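Side-chain contacts in extracellular ligand-binding receptor (Rhodopseudomonas palustris, PDB 4F06), which binds p-hydroxybenzoic acid and probably serves as the solute-binding component of an ABC transporter for benzoate derivatives derived from lignin: residues A[30-33]-A[34-38]; A[258-262]-A[263-267]. All blocks are in the same frame, centred on the assembly; numbering follows the deposited sequence.

How the contacts relate
Following the chain from the N terminus, contact 1 comes first, at the C-terminal end of helix 19-36, where the chain turns out of the helix at Gly37 and goes on to strands 39-40 and 43-51. Contact 2 opens much later, in the loop that follows strand 250-253, and closes over the start of helix 262-273. Each is local, one at a helix end and one at a helix start; contact 1 closes before contact 2 opens, so they neither nest nor cross. Their centres are about 17 Å apart and their nearest atoms about 4 Å, without touching. Helix 262-273, begun in contact 2, packs on helix 19-36 through Leu270, and helix 283-301 borders both.

Contact 1: A[30-33]-A[34-38]; sequences DAWV and AEHGN. With SO4 (sulfate ion), chain D.
The imidazole of His36 leans over one face of the Trp32 indole, with CD2 foremost: it lies 3.1 Å above the indole plane, displaced toward the rim, and comes 3.3 Å from Trp32 CZ3. The two ring planes are inclined at 39°. Closer to the backbone, His36 CB makes a CH-pi contact, 4.1 Å from the centroid of the Trp32 five-membered ring. Glu35 CG covers one face of the imidazole over its centre, and a sulfate ion, probably from the crystallisation liquor, sits at the imidazole edge. His36 NE2 donates to sulfate O1 at 2.8 Å, almost straight at 176°, which with the indole contact would restrict rotation of the imidazole. Trp32 holds CG anti to its backbone N (chi1 179°), while His36 has CG anti to the carbonyl carbon, and these two settings bring the rings together one helical turn apart. Beneath them His36 N donates to Trp32 O at 2.8 Å. The last turn closes with Gly37 N on Val33 O, 2.8 Å, before the positive phi of Gly37 takes the chain out of the helix. Trp32 belongs to a p-hydroxybenzoic acid pocket, so His36 packs on a ring that touches bound ligand. Helix 283-301 flanks this end, with Tyr289 and Tyr296 edge-to-face to Trp32, Tyr289 OH also bonded to the sulfate and Tyr296 OH to Gly37 O; helix 262-273 meets Ala31 and Ala34 through Leu270, and Asn38 shares backbone hydrogen bonds with Val45 of strand 43-51.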
ATOM      1  N   ASP A  30     -12.565   5.099 -10.757  1.00  8.45           N
ATOM      2  CA  ASP A  30     -13.737   4.852 -11.600  1.00  9.90           C
ATOM      3  C   ASP A  30     -14.851   4.222 -10.791  1.00  9.45           C
ATOM      4  O   ASP A  30     -16.033   4.507 -11.029  1.00 10.59           O
ATOM      5  CB  ASP A  30     -13.383   3.933 -12.786  1.00 11.22           C
ATOM      6  CG  ASP A  30     -12.577   4.617 -13.860  1.00 15.22           C
ATOM      7  OD1 ASP A  30     -12.488   5.855 -13.860  1.00 15.49           O
ATOM      8  OD2 ASP A  30     -12.071   3.894 -14.783  1.00 18.96           O
ATOM      9  N   ALA A  31     -14.508   3.350  -9.848  1.00  8.35           N
ATOM     10  CA  ALA A  31     -15.518   2.744  -8.984  1.00  7.76           C
ATOM     11  C   ALA A  31     -16.190   3.814  -8.105  1.00  7.36           C
ATOM     12  O   ALA A  31     -17.433   3.825  -7.928  1.00  8.31           O
ATOM     13  CB  ALA A  31     -14.925   1.633  -8.113  1.00  8.66           C
ATOM     14  N   TRP A  32     -15.383   4.717  -7.547  1.00  7.22           N
ATOM     15  CA  TRP A  32     -15.922   5.820  -6.767  1.00  6.77           C
ATOM     16  C   TRP A  32     -16.913   6.639  -7.573  1.00  7.33           C
ATOM     17  O   TRP A  32     -18.008   6.949  -7.090  1.00  8.02           O
ATOM     18  CB  TRP A  32     -14.743   6.695  -6.230  1.00  7.81           C
ATOM     19  CG  TRP A  32     -15.307   7.846  -5.458  1.00  6.68           C
ATOM     20  CD1 TRP A  32     -15.560   9.128  -5.946  1.00  7.74           C
ATOM     21  CD2 TRP A  32     -15.791   7.824  -4.094  1.00  7.36           C
ATOM     22  NE1 TRP A  32     -16.124   9.900  -4.945  1.00  8.69           N
ATOM     23  CE2 TRP A  32     -16.311   9.159  -3.819  1.00  7.46           C
ATOM     24  CE3 TRP A  32     -15.836   6.845  -3.098  1.00  7.78           C
ATOM     25  CZ2 TRP A  32     -16.903   9.481  -2.598  1.00  8.75           C
ATOM     26  CZ3 TRP A  32     -16.443   7.183  -1.880  1.00  8.45           C
ATOM     27  CH2 TRP A  32     -16.951   8.465  -1.651  1.00  8.73           C
ATOM     28  N   VAL A  33     -16.532   7.015  -8.785  1.00  8.06           N
ATOM     29  CA  VAL A  33     -17.389   7.812  -9.663  1.00  8.15           C
ATOM     30  C   VAL A  33     -18.612   7.019 -10.093  1.00  8.23           C
ATOM     31  O   VAL A  33     -19.714   7.575 -10.223  1.00  9.20           O
ATOM     32  CB  VAL A  33     -16.546   8.353 -10.859  1.00  8.75           C
ATOM     33  CG1 VAL A  33     -17.438   9.039 -11.866  1.00 10.42           C
ATOM     34  CG2 VAL A  33     -15.475   9.317 -10.340  1.00 11.09           C
ATOM     35  N   ALA A  34     -18.470   5.719 -10.302  1.00  7.53           N
ATOM     36  CA  ALA A  34     -19.656   4.901 -10.677  1.00  8.87           C
ATOM     37  C   ALA A  34     -20.722   4.986  -9.600  1.00  8.51           C
ATOM     38  O   ALA A  34     -21.914   4.964  -9.914  1.00 10.42           O
ATOM     39  CB  ALA A  34     -19.250   3.451 -10.925  1.00 10.05           C
ATOM     40  N   GLU A  35     -20.306   5.061  -8.329  1.00  7.79           N
ATOM     41  CA  GLU A  35     -21.247   5.156  -7.235  1.00  8.25           C
ATOM     42  C   GLU A  35     -21.690   6.582  -6.961  1.00  7.44           C
ATOM     43  O   GLU A  35     -22.853   6.808  -6.608  1.00  9.51           O
ATOM     44  CB  GLU A  35     -20.617   4.522  -5.980  1.00 10.43           C
ATOM     45  CG  GLU A  35     -21.456   4.569  -4.722  1.00 13.04           C
ATOM     46  CD  GLU A  35     -22.677   3.703  -4.762  1.00 16.67           C
ATOM     47  OE1 GLU A  35     -22.793   2.851  -5.666  1.00 17.50           O
ATOM     48  OE2 GLU A  35     -23.556   3.836  -3.876  1.00 28.40           O
ATOM     49  N   HIS A  36     -20.744   7.535  -6.999  1.00  6.94           N
ATOM     50  CA  HIS A  36     -20.949   8.828  -6.391  1.00  7.47           C
ATOM     51  C   HIS A  36     -21.012   9.978  -7.372  1.00  8.12           C
ATOM     52  O   HIS A  36     -21.250  11.139  -6.961  1.00  9.35           O
ATOM     53  CB  HIS A  36     -19.896   9.075  -5.326  1.00  8.97           C
ATOM     54  CG  HIS A  36     -20.009   8.123  -4.174  1.00  9.13           C
ATOM     55  ND1 HIS A  36     -21.112   8.076  -3.374  1.00 12.55           N
ATOM     56  CD2 HIS A  36     -19.161   7.149  -3.694  1.00 10.70           C
ATOM     57  CE1 HIS A  36     -20.952   7.154  -2.430  1.00 13.61           C
ATOM     58  NE2 HIS A  36     -19.777   6.592  -2.601  1.00 12.48           N
ATOM     59  N   GLY A  37     -20.737   9.701  -8.646  1.00  8.07           N
ATOM     60  CA  GLY A  37     -20.774  10.749  -9.681  1.00  9.63           C
ATOM     61  C   GLY A  37     -19.531  11.610  -9.713  1.00  8.68           C
ATOM     62  O   GLY A  37     -18.600  11.379  -8.943  1.00  8.69           O
ATOM     63  N   ASN A  38     -19.547  12.608 -10.578  1.00 10.23           N
ATOM     64  CA  ASN A  38     -18.390  13.483 -10.810  1.00 10.27           C
ATOM     65  C   ASN A  38     -18.701  14.943 -10.477  1.00 10.16           C
ATOM     66  O   ASN A  38     -17.946  15.829 -10.855  1.00 12.55           O
ATOM     67  CB  ASN A  38     -17.849  13.359 -12.252  1.00 11.97           C
ATOM     68  CG  ASN A  38     -18.781  13.952 -13.276  1.00 13.65           C
ATOM     69  OD1 ASN A  38     -19.945  14.191 -13.006  1.00 17.12           O
ATOM     70  ND2 ASN A  38     -18.278  14.175 -14.485  1.00 17.90           N
TER
HETATM   71  S   SO4 D 403     -19.811   4.249   0.047  1.00 24.55           S
HETATM   72  O1  SO4 D 403     -18.807   4.598  -0.953  1.00 19.52           O
HETATM   73  O2  SO4 D 403     -21.020   5.018  -0.246  1.00 36.18           O
HETATM   74  O3  SO4 D 403     -20.080   2.809   0.001  1.00 35.98           O
HETATM   75  O4  SO4 D 403     -19.447   4.717   1.408  1.00 36.88           O

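Contact 2: A[258-262]-A[263-267]; sequences SHDSP and ENKAF
Asp260 and Lys265 stretch out alongside each other in one direction and meet in a salt bridge of 2.8 Å between Asp260 OD1 and Lys265 NZ. The ammonium comes from above the carboxylate plane, 45° out of it. The lysine chain is extended as far as CE and bends only at its last torsion (chi4 63°), which swings NZ to the carboxylate; on the way CG passes 3.3 Å from Ser261 O. The Asn264 side chain is turned back against the loop, and His259 O lies close to the plane of its amide: ND2 donates to a lone pair of His259 O at 2.9 Å. Asn264 CB lies at the edge of the His259 imidazole, whose ND1 bonds Glu356. Ser261 is the N-cap of helix 262-273; its OG, tucked over its own backbone (chi1 73°), accepts from Asn264 N at 3.0 Å. The first helical bonds follow, Lys265 N to Ser261 O and Ala266 N to Pro262 O. One water joins the polar groups, donating to His259 O and accepting from Lys265 NZ. Replacing Asn264 with a leucine would probably cost His259 O the side-chain amide, leaving it the water and the weak bond from Ser261 N, and leave Val257 O and Tyr255 OH without their partner. Chemically, the serine hydroxyl caps an amide of the first turn, the salt bridge lies at the exposed edge, and the buried Asn264 amide ties the preceding loop to the helix with partners at both polar ends, His259 O and Val257 O for ND2 and Tyr255 OH for OD1.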
ATOM      1  N   SER A 258     -10.685 -10.625  -0.906  1.00  6.88           N
ATOM      2  CA  SER A 258     -11.648 -11.559  -0.302  1.00  7.69           C
ATOM      3  C   SER A 258     -12.316 -11.001   0.958  1.00  7.31           C
ATOM      4  O   SER A 258     -13.148 -11.698   1.579  1.00  8.69           O
ATOM      5  CB  SER A 258     -10.938 -12.835   0.084  1.00  9.88           C
ATOM      6  OG  SER A 258     -10.075 -12.585   1.183  1.00 11.20           O
ATOM      7  N   HIS A 259     -12.022  -9.761   1.373  1.00  7.63           N
ATOM      8  CA  HIS A 259     -12.592  -9.278   2.639  1.00  7.64           C
ATOM      9  C   HIS A 259     -14.104  -9.447   2.666  1.00  7.16           C
ATOM     10  O   HIS A 259     -14.809  -8.971   1.746  1.00  7.81           O
ATOM     11  CB  HIS A 259     -12.203  -7.799   2.877  1.00  7.58           C
ATOM     12  CG  HIS A 259     -12.679  -7.279   4.196  1.00  6.32           C
ATOM     13  ND1 HIS A 259     -12.207  -7.769   5.386  1.00  6.91           N
ATOM     14  CD2 HIS A 259     -13.593  -6.284   4.498  1.00  7.32           C
ATOM     15  CE1 HIS A 259     -12.799  -7.109   6.397  1.00  7.58           C
ATOM     16  NE2 HIS A 259     -13.645  -6.198   5.867  1.00  8.13           N
ATOM     17  N   ASP A 260     -14.627 -10.037   3.747  1.00  7.62           N
ATOM     18  CA  ASP A 260     -16.057 -10.376   3.789  1.00  8.10           C
ATOM     19  C   ASP A 260     -16.812  -9.275   4.513  1.00  9.90           C
ATOM     20  O   ASP A 260     -16.923  -9.285   5.760  1.00 12.70           O
ATOM     21  CB  ASP A 260     -16.182 -11.717   4.500  1.00 10.88           C
ATOM     22  CG  ASP A 260     -17.586 -12.275   4.423  1.00 12.26           C
ATOM     23  OD1 ASP A 260     -18.553 -11.547   4.042  1.00 15.17           O
ATOM     24  OD2 ASP A 260     -17.754 -13.441   4.894  1.00 17.30           O
ATOM     25  N   SER A 261     -17.290  -8.289   3.752  1.00  9.01           N
ATOM     26  CA  SER A 261     -18.145  -7.222   4.304  1.00  8.80           C
ATOM     27  C   SER A 261     -19.062  -6.738   3.218  1.00  9.21           C
ATOM     28  O   SER A 261     -18.727  -6.848   2.044  1.00  9.54           O
ATOM     29  CB  SER A 261     -17.337  -6.052   4.890  1.00  9.68           C
ATOM     30  OG  SER A 261     -16.777  -5.309   3.800  1.00  8.34           O
ATOM     31  N   PRO A 262     -20.205  -6.159   3.609  1.00  9.57           N
ATOM     32  CA  PRO A 262     -21.079  -5.604   2.568  1.00 10.20           C
ATOM     33  C   PRO A 262     -20.385  -4.514   1.763  1.00  8.99           C
ATOM     34  O   PRO A 262     -20.616  -4.380   0.560  1.00 10.01           O
ATOM     35  CB  PRO A 262     -22.252  -5.012   3.374  1.00 13.94           C
ATOM     36  CG  PRO A 262     -22.250  -5.772   4.653  1.00 16.37           C
ATOM     37  CD  PRO A 262     -20.838  -6.170   4.947  1.00 11.37           C
ATOM     38  N   GLU A 263     -19.585  -3.683   2.426  0.50  8.92           N
ATOM     39  CA  GLU A 263     -18.946  -2.599   1.700  0.50  9.17           C
ATOM     40  C   GLU A 263     -17.929  -3.121   0.696  0.50  7.95           C
ATOM     41  O   GLU A 263     -17.786  -2.560  -0.390  0.50  9.15           O
ATOM     42  CB  GLU A 263     -18.294  -1.602   2.665  0.50 11.18           C
ATOM     43  CG  GLU A 263     -17.712  -0.393   1.977  0.50 12.65           C
ATOM     44  CD  GLU A 263     -18.700   0.329   1.065  0.50 18.77           C
ATOM     45  OE1 GLU A 263     -19.916   0.228   1.301  0.50 27.52           O
ATOM     46  OE2 GLU A 263     -18.213   0.985   0.101  0.50 22.80           O
ATOM     47  N   ASN A 264     -17.194  -4.180   1.046  1.00  6.81           N
ATOM     48  CA  ASN A 264     -16.273  -4.735   0.057  1.00  6.31           C
ATOM     49  C   ASN A 264     -17.028  -5.390  -1.106  1.00  7.14           C
ATOM     50  O   ASN A 264     -16.629  -5.221  -2.249  1.00  7.41           O
ATOM     51  CB  ASN A 264     -15.282  -5.711   0.679  1.00  6.84           C
ATOM     52  CG  ASN A 264     -14.153  -6.027  -0.289  1.00  6.82           C
ATOM     53  OD1 ASN A 264     -13.618  -5.104  -0.949  1.00  7.16           O
ATOM     54  ND2 ASN A 264     -13.796  -7.296  -0.412  1.00  6.84           N
ATOM     55  N   LYS A 265     -18.131  -6.086  -0.822  1.00  7.89           N
ATOM     56  CA  LYS A 265     -18.908  -6.686  -1.919  1.00  7.90           C
ATOM     57  C   LYS A 265     -19.420  -5.593  -2.851  1.00  7.48           C
ATOM     58  O   LYS A 265     -19.384  -5.744  -4.093  1.00  8.73           O
ATOM     59  CB  LYS A 265     -20.049  -7.495  -1.321  1.00 10.11           C
ATOM     60  CG  LYS A 265     -19.566  -8.741  -0.589  1.00 11.84           C
ATOM     61  CD  LYS A 265     -20.744  -9.425   0.116  1.00 18.60           C
ATOM     62  CE  LYS A 265     -20.471 -10.859   0.544  1.00 26.92           C
ATOM     63  NZ  LYS A 265     -19.396 -10.773   1.508  1.00 27.93           N
ATOM     64  N   ALA A 266     -19.870  -4.467  -2.293  1.00  7.40           N
ATOM     65  CA  ALA A 266     -20.352  -3.380  -3.112  1.00  8.15           C
ATOM     66  C   ALA A 266     -19.205  -2.765  -3.938  1.00  7.20           C
ATOM     67  O   ALA A 266     -19.375  -2.456  -5.105  1.00  8.10           O
ATOM     68  CB  ALA A 266     -20.996  -2.326  -2.211  1.00  9.96           C
ATOM     69  N   PHE A 267     -18.038  -2.611  -3.326  1.00  7.16           N
ATOM     70  CA  PHE A 267     -16.863  -2.060  -4.016  1.00  6.72           C
ATOM     71  C   PHE A 267     -16.465  -2.956  -5.171  1.00  7.68           C
ATOM     72  O   PHE A 267     -16.181  -2.438  -6.254  1.00  7.37           O
ATOM     73  CB  PHE A 267     -15.724  -2.005  -2.983  1.00  6.85           C
ATOM     74  CG  PHE A 267     -14.358  -1.603  -3.523  1.00  6.37           C
ATOM     75  CD1 PHE A 267     -14.169  -0.382  -4.211  1.00  6.65           C
ATOM     76  CD2 PHE A 267     -13.254  -2.430  -3.297  1.00  7.22           C
ATOM     77  CE1 PHE A 267     -12.918  -0.008  -4.669  1.00  7.48           C
ATOM     78  CE2 PHE A 267     -12.000  -2.043  -3.733  1.00  8.96           C
ATOM     79  CZ  PHE A 267     -11.827  -0.860  -4.440  1.00  7.47           C
TER
HETATM   80  O   HOH W   1     -16.687 -10.776   0.377  1.00 32.29           O